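Local coordinates for leucine-rich repeat protein TpLRR (PDB 6MLX), which is a secreted, probably periplasmic leucine-rich repeat protein of Treponema pallidum whose function is unknown, at residues 5-11 with 34-40; 23-27 with 50-56; 186-192 with 208-214. One frame throughout, in Å; residues are numbered along the deposited sequence.

Interaction 1: residues 5-11 with 34-40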
loop_
_atom_site.group_PDB
_atom_site.type_symbol
_atom_site.label_atom_id
_atom_site.label_comp_id
_atom_site.label_asym_id
_atom_site.label_seq_id
_atom_site.Cartn_x
_atom_site.Cartn_y
_atom_site.Cartn_z
ATOM N N GLU A 5 0.147 -9.113 -21.968
ATOM C CA GLU A 5 1.285 -8.281 -21.544
ATOM C C GLU A 5 1.619 -7.041 -22.370
ATOM O O GLU A 5 1.785 -7.112 -23.593
ATOM C CB GLU A 5 2.556 -9.138 -21.455
ATOM C CG GLU A 5 2.490 -10.190 -20.366
ATOM C CD GLU A 5 3.797 -10.932 -20.155
ATOM O OE1 GLU A 5 4.772 -10.723 -20.924
ATOM O OE2 GLU A 5 3.850 -11.733 -19.197
ATOM N N THR A 6 1.772 -5.912 -21.683
ATOM C CA THR A 6 2.197 -4.674 -22.327
ATOM C C THR A 6 3.613 -4.838 -22.875
ATOM O O THR A 6 4.520 -5.222 -22.121
ATOM C CB THR A 6 2.157 -3.527 -21.322
ATOM O OG1 THR A 6 0.848 -3.444 -20.748
ATOM C CG2 THR A 6 2.521 -2.203 -21.993
ATOM N N PRO A 7 3.847 -4.553 -24.160
ATOM C CA PRO A 7 5.167 -4.832 -24.748
ATOM C C PRO A 7 6.270 -4.030 -24.077
ATOM O O PRO A 7 6.049 -2.923 -23.575
ATOM C CB PRO A 7 4.992 -4.421 -26.216
ATOM C CG PRO A 7 3.903 -3.412 -26.189
ATOM C CD PRO A 7 2.945 -3.905 -25.122
ATOM N N ALA A 8 7.479 -4.595 -24.087
ATOM C CA ALA A 8 8.578 -3.991 -23.341
ATOM C C ALA A 8 8.906 -2.580 -23.806
ATOM O O ALA A 8 9.444 -1.796 -23.017
ATOM C CB ALA A 8 9.831 -4.865 -23.430
ATOM N N LYS A 9 8.584 -2.226 -25.055
ATOM C CA LYS A 9 9.033 -0.941 -25.589
ATOM C C LYS A 9 8.377 0.244 -24.887
ATOM O O LYS A 9 8.895 1.365 -24.971
ATOM C CB LYS A 9 8.784 -0.872 -27.098
ATOM C CG LYS A 9 7.323 -0.932 -27.512
ATOM C CD LYS A 9 7.224 -1.028 -29.025
ATOM C CE LYS A 9 6.044 -0.245 -29.567
ATOM N NZ LYS A 9 6.059 -0.202 -31.075
ATOM N N PHE A 10 7.277 0.025 -24.165
ATOM C CA PHE A 10 6.693 1.085 -23.351
ATOM C C PHE A 10 7.368 1.251 -21.987
ATOM O O PHE A 10 6.934 2.114 -21.214
ATOM C CB PHE A 10 5.189 0.838 -23.170
ATOM C CG PHE A 10 4.383 1.010 -24.438
ATOM C CD1 PHE A 10 3.922 -0.093 -25.148
ATOM C CD2 PHE A 10 4.101 2.282 -24.930
ATOM C CE1 PHE A 10 3.190 0.067 -26.323
ATOM C CE2 PHE A 10 3.369 2.452 -26.109
ATOM C CZ PHE A 10 2.910 1.345 -26.800
ATOM N N PHE A 11 8.423 0.483 -21.671
ATOM C CA PHE A 11 9.132 0.619 -20.397
ATOM C C PHE A 11 10.620 0.869 -20.598
ATOM O O PHE A 11 11.248 0.281 -21.481
ATOM C CB PHE A 11 8.993 -0.637 -19.514
ATOM C CG PHE A 11 7.592 -1.076 -19.324
ATOM C CD1 PHE A 11 6.821 -0.548 -18.303
ATOM C CD2 PHE A 11 7.025 -1.999 -20.195
ATOM C CE1 PHE A 11 5.514 -0.941 -18.142
ATOM C CE2 PHE A 11 5.719 -2.397 -20.046
ATOM C CZ PHE A 11 4.960 -1.870 -19.009
ATOM N N VAL A 34 -2.064 -1.264 -18.053
ATOM C CA VAL A 34 -0.754 -1.875 -18.221
ATOM C C VAL A 34 -0.824 -3.265 -17.607
ATOM O O VAL A 34 -1.349 -3.433 -16.498
ATOM C CB VAL A 34 0.346 -1.021 -17.560
ATOM C CG1 VAL A 34 1.665 -1.789 -17.428
ATOM C CG2 VAL A 34 0.548 0.250 -18.343
ATOM N N VAL A 35 -0.379 -4.264 -18.360
ATOM C CA VAL A 35 -0.081 -5.583 -17.825
ATOM C C VAL A 35 1.434 -5.707 -17.896
ATOM O O VAL A 35 2.001 -5.958 -18.966
ATOM C CB VAL A 35 -0.776 -6.709 -18.595
ATOM C CG1 VAL A 35 -0.369 -8.058 -18.010
ATOM C CG2 VAL A 35 -2.288 -6.536 -18.561
ATOM N N LEU A 36 2.087 -5.488 -16.762
ATOM C CA LEU A 36 3.535 -5.546 -16.700
ATOM C C LEU A 36 4.025 -6.928 -17.116
ATOM O O LEU A 36 3.601 -7.936 -16.520
ATOM C CB LEU A 36 4.008 -5.248 -15.286
ATOM C CG LEU A 36 5.485 -4.923 -15.214
ATOM C CD1 LEU A 36 5.665 -3.563 -15.846
ATOM C CD2 LEU A 36 5.979 -4.948 -13.769
ATOM N N PRO A 37 4.923 -7.023 -18.107
ATOM C CA PRO A 37 5.405 -8.340 -18.540
ATOM C C PRO A 37 6.093 -9.076 -17.402
ATOM O O PRO A 37 6.821 -8.490 -16.601
ATOM C CB PRO A 37 6.393 -8.005 -19.670
ATOM C CG PRO A 37 6.884 -6.615 -19.336
ATOM C CD PRO A 37 5.640 -5.923 -18.784
ATOM N N SER A 38 5.845 -10.379 -17.331
ATOM C CA SER A 38 6.526 -11.195 -16.338
ATOM C C SER A 38 8.008 -11.330 -16.630
ATOM O O SER A 38 8.772 -11.699 -15.731
ATOM C CB SER A 38 5.877 -12.571 -16.278
ATOM O OG SER A 38 5.783 -13.096 -17.589
ATOM N N GLN A 39 8.426 -11.054 -17.865
ATOM C CA GLN A 39 9.828 -11.172 -18.241
ATOM C C GLN A 39 10.154 -10.182 -19.359
ATOM O O GLN A 39 9.281 -9.789 -20.142
ATOM C CB GLN A 39 10.169 -12.615 -18.678
ATOM C CG GLN A 39 9.349 -13.150 -19.846
ATOM C CD GLN A 39 9.903 -12.717 -21.203
ATOM O OE1 GLN A 39 11.095 -12.430 -21.336
ATOM N NE2 GLN A 39 9.030 -12.659 -22.214
ATOM N N ILE A 40 11.418 -9.769 -19.417
ATOM C CA ILE A 40 11.954 -9.053 -20.569
ATOM C C ILE A 40 13.162 -9.821 -21.076
ATOM O O ILE A 40 14.119 -10.051 -20.324
ATOM C CB ILE A 40 12.336 -7.600 -20.251
ATOM C CG1 ILE A 40 11.087 -6.728 -20.201
ATOM C CG2 ILE A 40 13.280 -7.046 -21.324
ATOM C CD1 ILE A 40 11.400 -5.263 -20.078
#

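Interaction 2: residues 23-27 with 50-56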
loop_
_atom_site.group_PDB
_atom_site.type_symbol
_atom_site.label_atom_id
_atom_site.label_comp_id
_atom_site.label_asym_id
_atom_site.label_seq_id
_atom_site.Cartn_x
_atom_site.Cartn_y
_atom_site.Cartn_z
ATOM N N ILE A 23 14.499 -4.708 -13.519
ATOM C CA ILE A 23 13.898 -3.658 -12.704
ATOM C C ILE A 23 13.256 -2.648 -13.645
ATOM O O ILE A 23 13.941 -2.069 -14.495
ATOM C CB ILE A 23 14.948 -2.968 -11.823
ATOM C CG1 ILE A 23 15.605 -3.977 -10.871
ATOM C CG2 ILE A 23 14.331 -1.730 -11.111
ATOM C CD1 ILE A 23 16.851 -3.462 -10.154
ATOM N N ILE A 24 11.951 -2.425 -13.504
ATOM C CA ILE A 24 11.255 -1.465 -14.361
ATOM C C ILE A 24 11.423 -0.071 -13.766
ATOM O O ILE A 24 11.009 0.187 -12.630
ATOM C CB ILE A 24 9.771 -1.824 -14.514
ATOM C CG1 ILE A 24 9.612 -3.201 -15.147
ATOM C CG2 ILE A 24 9.051 -0.783 -15.369
ATOM C CD1 ILE A 24 10.078 -3.280 -16.577
ATOM N N THR A 25 12.048 0.828 -14.528
ATOM C CA THR A 25 12.360 2.159 -14.035
ATOM C C THR A 25 11.400 3.224 -14.542
ATOM O O THR A 25 11.267 4.267 -13.892
ATOM C CB THR A 25 13.795 2.551 -14.415
ATOM O OG1 THR A 25 13.927 2.554 -15.842
ATOM C CG2 THR A 25 14.769 1.555 -13.845
ATOM N N ARG A 26 10.733 3.004 -15.670
ATOM C CA ARG A 26 9.767 4.005 -16.097
ATOM C C ARG A 26 8.772 3.361 -17.056
ATOM O O ARG A 26 9.136 2.518 -17.882
ATOM C CB ARG A 26 10.463 5.221 -16.739
ATOM C CG ARG A 26 9.546 6.388 -17.095
ATOM C CD ARG A 26 8.868 6.987 -15.824
ATOM N NE ARG A 26 8.380 8.355 -16.037
ATOM C CZ ARG A 26 7.303 8.886 -15.451
ATOM N NH1 ARG A 26 6.556 8.179 -14.621
ATOM N NH2 ARG A 26 6.962 10.140 -15.713
ATOM N N TYR A 27 7.506 3.735 -16.904
ATOM C CA TYR A 27 6.485 3.446 -17.895
ATOM C C TYR A 27 6.342 4.676 -18.777
ATOM O O TYR A 27 6.115 5.782 -18.271
ATOM C CB TYR A 27 5.162 3.079 -17.230
ATOM C CG TYR A 27 3.995 3.006 -18.193
ATOM C CD1 TYR A 27 3.997 2.113 -19.256
ATOM C CD2 TYR A 27 2.884 3.821 -18.019
ATOM C CE1 TYR A 27 2.927 2.038 -20.127
ATOM C CE2 TYR A 27 1.813 3.764 -18.879
ATOM C CZ TYR A 27 1.835 2.873 -19.933
ATOM O OH TYR A 27 0.756 2.825 -20.773
ATOM N N THR A 50 11.595 3.075 -7.928
ATOM C CA THR A 50 11.253 4.420 -7.478
ATOM C C THR A 50 10.615 5.257 -8.584
ATOM O O THR A 50 11.192 5.425 -9.659
ATOM C CB THR A 50 12.531 5.100 -6.966
ATOM O OG1 THR A 50 12.960 4.463 -5.750
ATOM C CG2 THR A 50 12.292 6.572 -6.692
ATOM N N LYS A 51 9.400 5.764 -8.327
ATOM C CA LYS A 51 8.703 6.726 -9.191
ATOM C C LYS A 51 8.463 6.208 -10.615
ATOM O O LYS A 51 8.304 7.004 -11.549
ATOM C CB LYS A 51 9.455 8.073 -9.263
ATOM C CG LYS A 51 9.634 8.799 -7.936
ATOM C CD LYS A 51 10.423 10.123 -8.072
ATOM C CE LYS A 51 9.565 11.327 -7.658
ATOM N NZ LYS A 51 10.270 12.296 -6.701
ATOM N N ALA A 52 8.411 4.893 -10.819
ATOM C CA ALA A 52 8.331 4.370 -12.181
ATOM C C ALA A 52 7.008 4.736 -12.859
ATOM O O ALA A 52 6.966 4.944 -14.078
ATOM C CB ALA A 52 8.538 2.855 -12.170
ATOM N N PHE A 53 5.911 4.814 -12.101
ATOM C CA PHE A 53 4.636 5.257 -12.662
ATOM C C PHE A 53 4.215 6.599 -12.079
ATOM O O PHE A 53 3.025 6.918 -12.034
ATOM C CB PHE A 53 3.523 4.233 -12.434
ATOM C CG PHE A 53 3.728 2.925 -13.137
ATOM C CD1 PHE A 53 2.977 2.597 -14.252
ATOM C CD2 PHE A 53 4.658 2.014 -12.675
ATOM C CE1 PHE A 53 3.156 1.381 -14.894
ATOM C CE2 PHE A 53 4.844 0.806 -13.308
ATOM C CZ PHE A 53 4.094 0.486 -14.422
ATOM N N TYR A 54 5.184 7.373 -11.610
ATOM C CA TYR A 54 4.914 8.651 -10.974
ATOM C C TYR A 54 4.108 9.560 -11.904
ATOM O O TYR A 54 4.509 9.808 -13.047
ATOM C CB TYR A 54 6.245 9.285 -10.595
ATOM C CG TYR A 54 6.170 10.574 -9.844
ATOM C CD1 TYR A 54 6.176 10.591 -8.450
ATOM C CD2 TYR A 54 6.120 11.780 -10.516
ATOM C CE1 TYR A 54 6.122 11.781 -7.749
ATOM C CE2 TYR A 54 6.060 12.984 -9.825
ATOM C CZ TYR A 54 6.070 12.975 -8.442
ATOM O OH TYR A 54 6.012 14.162 -7.748
ATOM N N GLY A 55 2.955 10.026 -11.421
ATOM C CA GLY A 55 2.130 10.949 -12.175
ATOM C C GLY A 55 1.412 10.390 -13.384
ATOM O O GLY A 55 0.942 11.168 -14.220
ATOM N N CYS A 56 1.286 9.067 -13.512
ATOM C CA CYS A 56 0.660 8.491 -14.708
ATOM C C CYS A 56 -0.858 8.561 -14.562
ATOM O O CYS A 56 -1.546 7.563 -14.322
ATOM C CB CYS A 56 1.135 7.063 -14.942
ATOM S SG CYS A 56 2.876 6.948 -15.423
HETATM O O HOH W 1 12.946 4.523 -11.385
#

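Interaction 3: residues 186-192 with 208-214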
loop_
_atom_site.group_PDB
_atom_site.type_symbol
_atom_site.label_atom_id
_atom_site.label_comp_id
_atom_site.label_asym_id
_atom_site.label_seq_id
_atom_site.Cartn_x
_atom_site.Cartn_y
_atom_site.Cartn_z
ATOM N N PHE A 186 1.725 1.871 21.012
ATOM C CA PHE A 186 1.189 2.921 20.164
ATOM C C PHE A 186 2.228 4.008 19.932
ATOM O O PHE A 186 2.834 4.515 20.878
ATOM C CB PHE A 186 -0.075 3.524 20.774
ATOM C CG PHE A 186 -1.189 2.525 20.989
ATOM C CD1 PHE A 186 -1.306 1.846 22.185
ATOM C CD2 PHE A 186 -2.126 2.286 20.000
ATOM C CE1 PHE A 186 -2.338 0.937 22.394
ATOM C CE2 PHE A 186 -3.162 1.377 20.199
ATOM C CZ PHE A 186 -3.272 0.713 21.400
ATOM N N GLY A 187 2.427 4.360 18.670
ATOM C CA GLY A 187 3.122 5.576 18.338
ATOM C C GLY A 187 2.259 6.790 18.641
ATOM O O GLY A 187 1.185 6.713 19.237
ATOM N N VAL A 188 2.752 7.937 18.194
ATOM C CA VAL A 188 2.141 9.228 18.506
ATOM C C VAL A 188 1.000 9.509 17.531
ATOM O O VAL A 188 1.152 9.356 16.314
ATOM C CB VAL A 188 3.200 10.343 18.458
ATOM C CG1 VAL A 188 2.550 11.725 18.567
ATOM C CG2 VAL A 188 4.242 10.132 19.570
ATOM N N GLY A 189 -0.137 9.941 18.069
ATOM C CA GLY A 189 -1.250 10.374 17.242
ATOM C C GLY A 189 -1.786 9.314 16.303
ATOM O O GLY A 189 -2.193 9.641 15.184
ATOM N N VAL A 190 -1.792 8.046 16.734
ATOM C CA VAL A 190 -2.239 6.951 15.867
ATOM C C VAL A 190 -3.619 7.249 15.275
ATOM O O VAL A 190 -3.835 7.117 14.064
ATOM C CB VAL A 190 -2.235 5.621 16.641
ATOM C CG1 VAL A 190 -2.926 4.541 15.839
ATOM C CG2 VAL A 190 -0.794 5.201 16.984
ATOM N N PHE A 191 -4.570 7.667 16.124
ATOM C CA PHE A 191 -5.976 7.787 15.751
ATOM C C PHE A 191 -6.463 9.237 15.690
ATOM O O PHE A 191 -7.674 9.480 15.798
ATOM C CB PHE A 191 -6.857 6.998 16.721
ATOM C CG PHE A 191 -6.583 5.523 16.735
ATOM C CD1 PHE A 191 -6.992 4.715 15.684
ATOM C CD2 PHE A 191 -5.927 4.937 17.804
ATOM C CE1 PHE A 191 -6.753 3.354 15.692
ATOM C CE2 PHE A 191 -5.686 3.560 17.820
ATOM C CZ PHE A 191 -6.101 2.772 16.764
ATOM N N VAL A 192 -5.551 10.199 15.510
ATOM C CA VAL A 192 -5.941 11.596 15.331
ATOM C C VAL A 192 -6.893 11.727 14.145
ATOM O O VAL A 192 -6.645 11.184 13.063
ATOM C CB VAL A 192 -4.691 12.475 15.146
ATOM C CG1 VAL A 192 -5.062 13.836 14.588
ATOM C CG2 VAL A 192 -3.923 12.616 16.468
ATOM N N LEU A 208 -5.770 -0.943 26.017
ATOM C CA LEU A 208 -4.447 -1.365 25.562
ATOM C C LEU A 208 -3.356 -0.335 25.849
ATOM O O LEU A 208 -2.173 -0.646 25.652
ATOM C CB LEU A 208 -4.476 -1.685 24.059
ATOM C CG LEU A 208 -5.244 -2.945 23.637
ATOM C CD1 LEU A 208 -5.516 -2.912 22.143
ATOM C CD2 LEU A 208 -4.511 -4.233 24.012
ATOM N N GLY A 209 -3.705 0.871 26.289
ATOM C CA GLY A 209 -2.722 1.840 26.726
ATOM C C GLY A 209 -2.523 3.057 25.846
ATOM O O GLY A 209 -1.571 3.812 26.075
ATOM N N TYR A 210 -3.368 3.273 24.845
ATOM C CA TYR A 210 -3.259 4.477 24.035
ATOM C C TYR A 210 -3.588 5.693 24.886
ATOM O O TYR A 210 -4.589 5.695 25.611
ATOM C CB TYR A 210 -4.205 4.388 22.838
ATOM C CG TYR A 210 -4.143 5.534 21.848
ATOM C CD1 TYR A 210 -3.016 5.744 21.052
ATOM C CD2 TYR A 210 -5.227 6.376 21.674
ATOM C CE1 TYR A 210 -2.972 6.782 20.125
ATOM C CE2 TYR A 210 -5.193 7.410 20.766
ATOM C CZ TYR A 210 -4.068 7.610 19.982
ATOM O OH TYR A 210 -4.060 8.647 19.067
ATOM N N LYS A 211 -2.728 6.713 24.820
ATOM C CA LYS A 211 -2.959 7.978 25.509
ATOM C C LYS A 211 -3.076 9.144 24.539
ATOM O O LYS A 211 -3.152 10.297 24.987
ATOM C CB LYS A 211 -1.847 8.296 26.520
ATOM C CG LYS A 211 -1.077 7.122 27.070
ATOM C CD LYS A 211 -1.817 6.409 28.198
ATOM C CE LYS A 211 -0.957 5.260 28.737
ATOM N NZ LYS A 211 -1.743 4.277 29.547
ATOM N N GLY A 212 -3.075 8.891 23.232
ATOM C CA GLY A 212 -3.149 9.959 22.254
ATOM C C GLY A 212 -4.574 10.421 22.017
ATOM O O GLY A 212 -5.515 10.047 22.721
ATOM N N GLU A 213 -4.735 11.225 20.972
ATOM C CA GLU A 213 -6.030 11.826 20.668
ATOM C C GLU A 213 -6.829 10.968 19.692
ATOM O O GLU A 213 -6.289 10.450 18.710
ATOM C CB GLU A 213 -5.851 13.231 20.082
ATOM C CG GLU A 213 -5.178 14.203 21.042
ATOM C CD GLU A 213 -5.738 14.074 22.450
ATOM O OE1 GLU A 213 -4.943 13.804 23.396
ATOM O OE2 GLU A 213 -6.981 14.198 22.608
ATOM N N PHE A 214 -8.128 10.850 19.956
ATOM C CA PHE A 214 -9.064 10.271 19.004
ATOM C C PHE A 214 -9.583 11.285 18.000
ATOM O O PHE A 214 -10.320 10.906 17.082
ATOM C CB PHE A 214 -10.242 9.635 19.741
ATOM C CG PHE A 214 -9.912 8.326 20.358
ATOM C CD1 PHE A 214 -9.225 7.365 19.633
ATOM C CD2 PHE A 214 -10.277 8.049 21.667
ATOM C CE1 PHE A 214 -8.918 6.147 20.196
ATOM C CE2 PHE A 214 -9.975 6.833 22.238
ATOM C CZ PHE A 214 -9.293 5.878 21.505
#

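Interaction 1: residues 5-11 with 34-40
Glu5 reaches along Pro37 to grip the backbone and side chain of Ser38, while the residues after it close over the loop that follows strand 33-35. Followed outward, its CB lies near Val35 O and Pro37 CA, and CG continues along Pro37 CA. The carboxylate then divides its work: OE1 rests against Pro37 CB, with 3.4 Å between Glu5 OE1 and Pro37 CB, and OE2 takes two bonds. Ser38 OG, 2.9 Å from Glu5 OE2, donates to the syn lone pair, whereas Ser38 N, 3.0 Å from Glu5 OE2, comes from above the carboxylate plane along a nearly straight N-H line (177°). One residue on, Thr6 N donates to Val35 O at 2.7 Å. With Thr6 OG1 anti to its carbonyl carbon (chi1 -55°), the hydroxyl oxygen can accept from Val35 N, 2.8 Å from Thr6 OG1, and both polar backbone groups of Val35 are used.

Next to these polar bonds, the Phe11 ring takes Val34 CG1 at its edge, and Leu36 CD1 lies 3.5 Å from Phe11 CE1. Ala8 CB packs on Ile40 CD1. Tyr27 meets the Phe11 ring, tying the contact to strand 22-27. The two donors on one carboxylate oxygen hold the Glu5 carboxylate in place and would probably favour its ionised form, whereas Thr6 O is buried here without a partner.

Interaction 2: residues 23-27 with 50-56
Tyr27 and Phe53 lie with their rings near parallel, 22° between the planes, but slid so far apart that they barely overlap. What sits over the Phe53 face is instead Tyr27 CB, 3.9 Å from the ring centroid, in a CH-pi contact. On the Tyr27 side the sulfur of Cys56 stands at the ring edge, with Cys56 SG 4.1 Å from Tyr27 CD2. The phenol oxygen is directed onward to Gly31 N, to which it is hydrogen-bonded.

Arg26 starts away from the loop and returns to it: its chain bends at chi2 (63°), which lays CD against Ala52 O and brings the guanidinium edge to the turn. There Arg26 NH1 donates to Tyr54 O at 3.1 Å, the acceptor lying in the guanidinium plane, and makes a weak bond to Ala52 O. The same Ala52 O accepts from the backbone, with Tyr27 N 3.1 Å away from Ala52 O.

Strand 22-27 pairs in parallel with strand 43-48, and residues 50-56 follow that strand as two turns, type I from Lys51 to Tyr54 and type II from Phe53 to Cys56, in the coil of the leucine-rich repeat. Phe53 also stacks on Phe76 along the array. At Thr25 and Arg26, both facing Gln12 of strand 11-15, the strand forms a classic beta bulge.

Closer to the start of the strand segment, Ala52 CB is placed against the carbonyls of Ile24 and Thr25, 3.5 Å from Thr25 O. A water donates to both Thr25 O and Thr50 O, spanning two carbonyls that could not bond to each other directly.

Interaction 3: residues 186-192 with 208-214
Three aromatic rings, Phe186, Phe191 and Tyr210, form a cluster in which Tyr210 is the middle member. Tyr210 turns an edge toward the face of Phe186 in an offset edge-to-face pair, the planes at 61°, while its CB sits 3.8 Å from the Phe186 ring centroid, almost on the ring normal. Phe191 in turn presents its edge, nearly at a right angle, to a face of Tyr210, with Phe191 CD2 3.9 Å from Tyr210 CZ. The opposite face of the tyrosine ring is covered by Gly212 N, 3.4 Å above its plane. The extended start of the side chain, CG anti to the nitrogen at chi1 -176°, carries the ring from its own loop to residues 186-192.

Apolar contacts fill in round the rings. Val190 CB meets Tyr210 CE1, and Leu208 CB lies 3.8 Å from Phe186 CE1. At the other end, Phe191 CB reaches the edge of the Phe214 ring.

A single direct hydrogen bond crosses between the loops: Phe191 N to Tyr210 OH, 3.1 Å and nearly straight at 169°. The hydroxyl then donates to Glu213 O, 2.9 Å from Tyr210 OH, approaching from above that carbonyl's plane.

Residues 208-214 follow the C-terminal helix 199-207, which ends in a Schellman motif at Gly209, and pack here against residues 186-192, at the C-terminal end of the repeat stack; Val205 of that helix touches both Phe191 and Tyr210. By accepting from one loop and donating to its own, the phenol hydroxyl has both bonding roles filled within an otherwise largely apolar, aromatic interface.

Overall arrangement
Interactions 1 and 2 sit together toward the N-terminal end of the elongated chain, their centres 13 Å apart, and interaction 3 lies on the other side of the chain's centre, about 44 Å and 35 Å from them, centre to centre. The first two touch and cross along the chain: Tyr27 of interaction 2 packs its ring on Val34 CG2 of interaction 1, so the two share one core. Interaction 3 is separate, its nearest atoms about 24 Å from interaction 2, and comes later in series. The contacts thus lie toward opposite ends of the repeat array, whose stacked coils run between them.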